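Local coordinates for multicopper oxidase (Aquifex aeolicus, PDB 6TTD), which probably oxidises metal ions and laccase-type substrates at one copper, then passes the electrons to a three-copper cluster that reduces dioxygen to water, at residues Ile116-Gly121 / His454-Gln459; Tyr505-His510 / Met519-Arg524. All coordinates share one frame; numbering follows the deposited sequence.

Contact 1: Ile116-Gly121 / His454-Gln459; sequences IIHWHG and HIHGFQ. With CU (copper (II) ion), chain E; CU (copper (II) ion), chain F; CU (copper (II) ion), chain D.
The imidazole of His118 lies over one face of the His456 ring in an offset stack, centroids 3.9 Å apart and planes 15° from parallel, with His118 CE1 3.3 Å from His456 ND1. His120 and His454 repeat the overlap at a centroid distance of 3.8 Å, His120 NE2 sitting above the rim of the His454 ring. With CG anti to the backbone N in both His118 (chi1 164°) and His454 (chi1 168°), the two NE2 atoms meet at the chain E copper, 2.0 Å from His118 NE2 and 1.9 Å from His454 NE2, the type 2 site of the trinuclear cluster. His120 ND1 and His456 NE2 instead bind the two type 3 coppers. An aspartate links the two rings of each stack: Asp129 takes His118 ND1 on its backbone O and His456 ND1 on its carboxylate, and Asp479 does the same for His454 ND1 and His120 NE2. Gripped at both nitrogens, the rings can turn little. Strand 117-120 is an outermost strand of its sheet, beside strand 154-160, while strand 451-455 runs between strands 503-509 and 480-483; the ligands thus come from two sheets, as expected between the first and last cupredoxin-like domains of this family.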
loop_
_atom_site.group_PDB
_atom_site.type_symbol
_atom_site.label_atom_id
_atom_site.label_comp_id
_atom_site.label_asym_id
_atom_site.label_seq_id
_atom_site.Cartn_x
_atom_site.Cartn_y
_atom_site.Cartn_z
ATOM N N ILE A 116 -0.464 -10.995 -13.034
ATOM C CA ILE A 116 0.321 -9.869 -13.547
ATOM C C ILE A 116 0.718 -9.077 -12.306
ATOM O O ILE A 116 -0.050 -9.056 -11.326
ATOM C CB ILE A 116 -0.510 -8.993 -14.527
ATOM C CG1 ILE A 116 0.351 -7.945 -15.231
ATOM C CG2 ILE A 116 -1.708 -8.299 -13.807
ATOM C CD1 ILE A 116 1.207 -8.553 -16.262
ATOM N N ILE A 117 1.921 -8.446 -12.307
ATOM C CA ILE A 117 2.311 -7.594 -11.178
ATOM C C ILE A 117 1.870 -6.163 -11.443
ATOM O O ILE A 117 2.122 -5.630 -12.530
ATOM C CB ILE A 117 3.834 -7.596 -10.937
ATOM C CG1 ILE A 117 4.441 -9.011 -11.064
ATOM C CG2 ILE A 117 4.060 -6.955 -9.562
ATOM C CD1 ILE A 117 5.914 -9.068 -10.847
ATOM N N HIS A 118 1.354 -5.488 -10.415
ATOM C CA HIS A 118 1.084 -4.055 -10.454
ATOM C C HIS A 118 2.041 -3.325 -9.506
ATOM O O HIS A 118 2.320 -3.809 -8.394
ATOM C CB HIS A 118 -0.391 -3.809 -10.061
ATOM C CG HIS A 118 -0.720 -2.389 -9.685
ATOM N ND1 HIS A 118 -0.624 -1.338 -10.564
ATOM C CD2 HIS A 118 -1.190 -1.865 -8.525
ATOM C CE1 HIS A 118 -0.998 -0.224 -9.957
ATOM N NE2 HIS A 118 -1.339 -0.521 -8.716
ATOM N N TRP A 119 2.582 -2.183 -9.950
ATOM C CA TRP A 119 3.497 -1.383 -9.145
ATOM C C TRP A 119 2.616 -0.317 -8.509
ATOM O O TRP A 119 2.353 0.741 -9.079
ATOM C CB TRP A 119 4.625 -0.785 -9.981
ATOM C CG TRP A 119 5.000 -1.711 -11.105
ATOM C CD1 TRP A 119 4.657 -1.584 -12.434
ATOM C CD2 TRP A 119 5.748 -2.957 -11.004
ATOM N NE1 TRP A 119 5.164 -2.678 -13.164
ATOM C CE2 TRP A 119 5.824 -3.517 -12.303
ATOM C CE3 TRP A 119 6.373 -3.638 -9.944
ATOM C CZ2 TRP A 119 6.489 -4.705 -12.558
ATOM C CZ3 TRP A 119 7.059 -4.840 -10.224
ATOM C CH2 TRP A 119 7.106 -5.347 -11.503
ATOM N N HIS A 120 2.110 -0.609 -7.331
ATOM C CA HIS A 120 1.094 0.267 -6.743
ATOM C C HIS A 120 1.745 1.601 -6.320
ATOM O O HIS A 120 2.672 1.626 -5.509
ATOM C CB HIS A 120 0.388 -0.468 -5.588
ATOM C CG HIS A 120 -0.578 0.377 -4.806
ATOM N ND1 HIS A 120 -1.710 -0.162 -4.218
ATOM C CD2 HIS A 120 -0.572 1.697 -4.469
ATOM C CE1 HIS A 120 -2.362 0.786 -3.553
ATOM N NE2 HIS A 120 -1.704 1.920 -3.698
ATOM N N GLY A 121 1.266 2.716 -6.901
ATOM C CA GLY A 121 1.798 4.050 -6.658
ATOM C C GLY A 121 2.592 4.612 -7.824
ATOM O O GLY A 121 2.787 5.817 -7.877
ATOM N N HIS A 454 -8.703 3.818 -4.348
ATOM C CA HIS A 454 -7.377 3.943 -4.939
ATOM C C HIS A 454 -7.555 4.228 -6.429
ATOM O O HIS A 454 -8.473 3.675 -7.059
ATOM C CB HIS A 454 -6.628 2.626 -4.673
ATOM C CG HIS A 454 -5.361 2.484 -5.444
ATOM N ND1 HIS A 454 -4.350 3.426 -5.374
ATOM C CD2 HIS A 454 -4.930 1.505 -6.298
ATOM C CE1 HIS A 454 -3.348 3.024 -6.146
ATOM N NE2 HIS A 454 -3.688 1.876 -6.729
ATOM N N ILE A 455 -6.716 5.101 -6.995
ATOM C CA ILE A 455 -6.627 5.245 -8.449
ATOM C C ILE A 455 -5.223 4.873 -8.884
ATOM O O ILE A 455 -4.244 5.173 -8.186
ATOM C CB ILE A 455 -6.987 6.655 -8.974
ATOM C CG1 ILE A 455 -6.018 7.727 -8.402
ATOM C CG2 ILE A 455 -8.446 7.001 -8.645
ATOM C CD1 ILE A 455 -6.257 9.192 -8.965
ATOM N N HIS A 456 -5.135 4.178 -10.018
ATOM C CA HIS A 456 -3.859 4.000 -10.688
ATOM C C HIS A 456 -3.492 5.305 -11.416
ATOM O O HIS A 456 -4.359 6.172 -11.672
ATOM C CB HIS A 456 -3.943 2.849 -11.705
ATOM C CG HIS A 456 -4.169 1.494 -11.096
ATOM N ND1 HIS A 456 -3.696 0.322 -11.685
ATOM C CD2 HIS A 456 -4.823 1.119 -9.967
ATOM C CE1 HIS A 456 -4.071 -0.712 -10.936
ATOM N NE2 HIS A 456 -4.756 -0.254 -9.894
ATOM N N GLY A 457 -2.213 5.417 -11.792
ATOM C CA GLY A 457 -1.752 6.416 -12.732
ATOM C C GLY A 457 -1.249 7.700 -12.142
ATOM O O GLY A 457 -0.288 8.269 -12.666
ATOM N N PHE A 458 -1.886 8.187 -11.060
ATOM C CA PHE A 458 -1.554 9.480 -10.463
ATOM C C PHE A 458 -1.687 9.392 -8.952
ATOM O O PHE A 458 -2.531 8.630 -8.447
ATOM C CB PHE A 458 -2.499 10.604 -10.974
ATOM C CG PHE A 458 -2.604 10.658 -12.469
ATOM C CD1 PHE A 458 -1.610 11.320 -13.225
ATOM C CD2 PHE A 458 -3.648 10.001 -13.136
ATOM C CE1 PHE A 458 -1.677 11.330 -14.628
ATOM C CE2 PHE A 458 -3.725 10.017 -14.565
ATOM C CZ PHE A 458 -2.744 10.669 -15.301
ATOM N N GLN A 459 -0.906 10.223 -8.226
ATOM C CA GLN A 459 -1.260 10.543 -6.839
ATOM C C GLN A 459 -2.301 11.653 -6.835
ATOM O O GLN A 459 -2.625 12.226 -7.881
ATOM C CB GLN A 459 -0.021 10.947 -6.023
ATOM C CG GLN A 459 0.942 9.780 -5.809
ATOM C CD GLN A 459 1.829 9.531 -7.010
ATOM O OE1 GLN A 459 2.026 10.411 -7.829
ATOM N NE2 GLN A 459 2.382 8.336 -7.109
HETATM CU CU CU E . -2.590 0.603 -7.658
HETATM CU CU CU F . -2.421 -2.073 -4.415
HETATM CU CU CU D . -5.202 -1.592 -8.483
#

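Contact 2: Tyr505-His510 / Met519-Arg524; sequences YLLHCH and MMVNYR. With CU (copper (II) ion), chain D; CU (copper (II) ion), chain C; CU (copper (II) ion), chain F.
Chi1 of 69° sets Tyr523 CG between its backbone N and carbonyl carbon, and with Tyr505 CG beside its own backbone N (chi1 -72°) the two side chains slant across each other. Tyr505 CB rests on one face of the Tyr523 ring, 3.5 Å from Tyr523 CE2, while Leu506 O lies at the ring's edge. The phenol OH goes on to His456 O; a leucine in place of Tyr523 would probably leave that carbonyl without its partner and open a gap beside Tyr505 CB. The strands pair antiparallel, two backbone bonds joining Tyr505 to Tyr523 and two joining Leu507 to Val521. The pairing ends where Cys509 N meets Met519 O. Met519 SD packs on Cys509 CB. The chain C copper is 3.3 Å from Met519 SD, too far for a bond, probably on the side where relatives such as CotA carry an axial methionine. Cys509 SG binds that type 1 copper at 2.2 Å, with His451 and His514. His508 ND1 donates to Cys509 O at 2.6 Å; the acceptor lies in the imidazole plane, though ND1 stands well above the carbonyl plane. Alongside the His-Cys-His backbone, that bond is consistent with the electron route from the type 1 copper to the cluster.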
loop_
_atom_site.group_PDB
_atom_site.type_symbol
_atom_site.label_atom_id
_atom_site.label_comp_id
_atom_site.label_asym_id
_atom_site.label_seq_id
_atom_site.Cartn_x
_atom_site.Cartn_y
_atom_site.Cartn_z
ATOM N N TYR A 505 -6.526 3.710 -16.914
ATOM C CA TYR A 505 -6.143 3.513 -15.521
ATOM C C TYR A 505 -7.344 3.027 -14.704
ATOM O O TYR A 505 -8.481 3.444 -14.933
ATOM C CB TYR A 505 -5.621 4.839 -14.960
ATOM C CG TYR A 505 -4.277 5.272 -15.465
ATOM C CD1 TYR A 505 -3.203 4.371 -15.513
ATOM C CD2 TYR A 505 -4.055 6.590 -15.858
ATOM C CE1 TYR A 505 -1.932 4.753 -15.922
ATOM C CE2 TYR A 505 -2.764 7.007 -16.310
ATOM C CZ TYR A 505 -1.699 6.067 -16.314
ATOM O OH TYR A 505 -0.419 6.445 -16.711
ATOM N N LEU A 506 -7.079 2.197 -13.708
ATOM C CA LEU A 506 -8.155 1.706 -12.849
ATOM C C LEU A 506 -8.506 2.714 -11.751
ATOM O O LEU A 506 -7.665 3.477 -11.276
ATOM C CB LEU A 506 -7.731 0.394 -12.176
ATOM C CG LEU A 506 -7.440 -0.695 -13.185
ATOM C CD1 LEU A 506 -6.949 -1.862 -12.422
ATOM C CD2 LEU A 506 -8.778 -1.044 -13.838
ATOM N N LEU A 507 -9.753 2.672 -11.317
ATOM C CA LEU A 507 -10.179 3.314 -10.091
ATOM C C LEU A 507 -10.932 2.241 -9.327
ATOM O O LEU A 507 -11.844 1.628 -9.896
ATOM C CB LEU A 507 -11.074 4.515 -10.400
ATOM C CG LEU A 507 -11.696 5.219 -9.195
ATOM C CD1 LEU A 507 -12.075 6.647 -9.513
ATOM C CD2 LEU A 507 -12.924 4.471 -8.696
ATOM N N HIS A 508 -10.532 1.938 -8.079
ATOM C CA HIS A 508 -11.199 0.818 -7.425
ATOM C C HIS A 508 -10.988 0.851 -5.918
ATOM O O HIS A 508 -10.165 1.602 -5.381
ATOM C CB HIS A 508 -10.695 -0.532 -7.969
ATOM C CG HIS A 508 -9.246 -0.832 -7.649
ATOM N ND1 HIS A 508 -8.834 -1.427 -6.460
ATOM C CD2 HIS A 508 -8.125 -0.685 -8.402
ATOM C CE1 HIS A 508 -7.518 -1.595 -6.496
ATOM N NE2 HIS A 508 -7.061 -1.173 -7.663
ATOM N N CYS A 509 -11.774 0.031 -5.243
ATOM C CA CYS A 509 -11.620 -0.163 -3.809
ATOM C C CYS A 509 -10.429 -1.077 -3.536
ATOM O O CYS A 509 -10.180 -2.054 -4.272
ATOM C CB CYS A 509 -12.908 -0.749 -3.213
ATOM S SG CYS A 509 -12.781 -0.980 -1.480
ATOM N N HIS A 510 -9.673 -0.760 -2.474
ATOM C CA HIS A 510 -8.534 -1.600 -2.142
ATOM C C HIS A 510 -8.823 -2.587 -1.019
ATOM O O HIS A 510 -7.898 -3.210 -0.501
ATOM C CB HIS A 510 -7.325 -0.742 -1.804
ATOM C CG HIS A 510 -6.032 -1.402 -2.164
ATOM N ND1 HIS A 510 -5.512 -2.446 -1.430
ATOM C CD2 HIS A 510 -5.154 -1.173 -3.179
ATOM C CE1 HIS A 510 -4.351 -2.813 -1.966
ATOM N NE2 HIS A 510 -4.107 -2.053 -3.014
ATOM N N MET A 519 -15.678 -4.226 -7.596
ATOM C CA MET A 519 -15.773 -2.813 -7.225
ATOM C C MET A 519 -14.612 -2.021 -7.858
ATOM O O MET A 519 -13.691 -1.546 -7.198
ATOM C CB MET A 519 -15.793 -2.693 -5.709
ATOM C CG MET A 519 -16.235 -1.316 -5.267
ATOM S SD MET A 519 -16.467 -1.183 -3.513
ATOM C CE MET A 519 -17.013 0.552 -3.484
ATOM N N MET A 520 -14.690 -1.841 -9.177
ATOM C CA MET A 520 -13.547 -1.397 -9.966
ATOM C C MET A 520 -14.077 -0.933 -11.315
ATOM O O MET A 520 -15.011 -1.538 -11.831
ATOM C CB MET A 520 -12.561 -2.548 -10.164
ATOM C CG MET A 520 -11.467 -2.272 -11.131
ATOM S SD MET A 520 -10.179 -3.609 -11.167
ATOM C CE MET A 520 -11.169 -5.068 -11.506
ATOM N N VAL A 521 -13.480 0.135 -11.869
ATOM C CA VAL A 521 -13.802 0.654 -13.197
ATOM C C VAL A 521 -12.485 1.085 -13.825
ATOM O O VAL A 521 -11.470 1.228 -13.137
ATOM C CB VAL A 521 -14.759 1.868 -13.192
ATOM C CG1 VAL A 521 -16.112 1.495 -12.625
ATOM C CG2 VAL A 521 -14.116 3.046 -12.437
ATOM N N ASN A 522 -12.519 1.290 -15.157
ATOM C CA ASN A 522 -11.490 2.019 -15.877
ATOM C C ASN A 522 -11.852 3.484 -15.940
ATOM O O ASN A 522 -13.032 3.841 -15.980
ATOM C CB ASN A 522 -11.358 1.553 -17.330
ATOM C CG ASN A 522 -10.921 0.099 -17.488
ATOM O OD1 ASN A 522 -9.938 -0.347 -16.921
ATOM N ND2 ASN A 522 -11.637 -0.619 -18.341
ATOM N N TYR A 523 -10.835 4.333 -16.029
ATOM C CA TYR A 523 -11.047 5.687 -16.538
ATOM C C TYR A 523 -9.960 5.964 -17.553
ATOM O O TYR A 523 -8.973 5.236 -17.612
ATOM C CB TYR A 523 -11.076 6.758 -15.419
ATOM C CG TYR A 523 -9.771 7.027 -14.737
ATOM C CD1 TYR A 523 -9.010 8.133 -15.098
ATOM C CD2 TYR A 523 -9.304 6.204 -13.686
ATOM C CE1 TYR A 523 -7.771 8.408 -14.468
ATOM C CE2 TYR A 523 -8.090 6.476 -13.051
ATOM C CZ TYR A 523 -7.338 7.594 -13.449
ATOM O OH TYR A 523 -6.148 7.906 -12.861
ATOM N N ARG A 524 -10.145 7.003 -18.365
ATOM C CA ARG A 524 -9.219 7.278 -19.457
ATOM C C ARG A 524 -8.642 8.695 -19.410
ATOM O O ARG A 524 -9.367 9.681 -19.186
ATOM C CB ARG A 524 -9.930 7.042 -20.815
ATOM C CG ARG A 524 -9.119 7.412 -21.991
ATOM C CD ARG A 524 -9.836 6.897 -23.252
ATOM N NE ARG A 524 -9.202 7.393 -24.467
ATOM C CZ ARG A 524 -9.099 6.695 -25.602
ATOM N NH1 ARG A 524 -9.566 5.428 -25.710
ATOM N NH2 ARG A 524 -8.512 7.279 -26.631
HETATM CU CU CU D . -5.202 -1.592 -8.483
HETATM CU CU CU C . -14.752 -1.527 -0.748
HETATM CU CU CU F . -2.421 -2.073 -4.415
#

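Contacts 1 and 2, their centres about 10 Å apart, supply six of the eight histidines around the trinuclear cluster; His159 and His161 complete it. Each type 3 copper draws on both contacts: His120 and His510 share one, their ND1 and NE2 atoms 3.3 Å apart, and His456 and His508 share the other. The type 2 copper belongs to contact 1 and the type 1 copper to contact 2, so electrons would arrive through contact 2. Neighbouring strands 451-455 and 503-509 join the two, with His454 N 2.8 Å from His508 O. The modelled oxygen molecule lies among these histidines, about 3 Å from the side chains of His118 and His508.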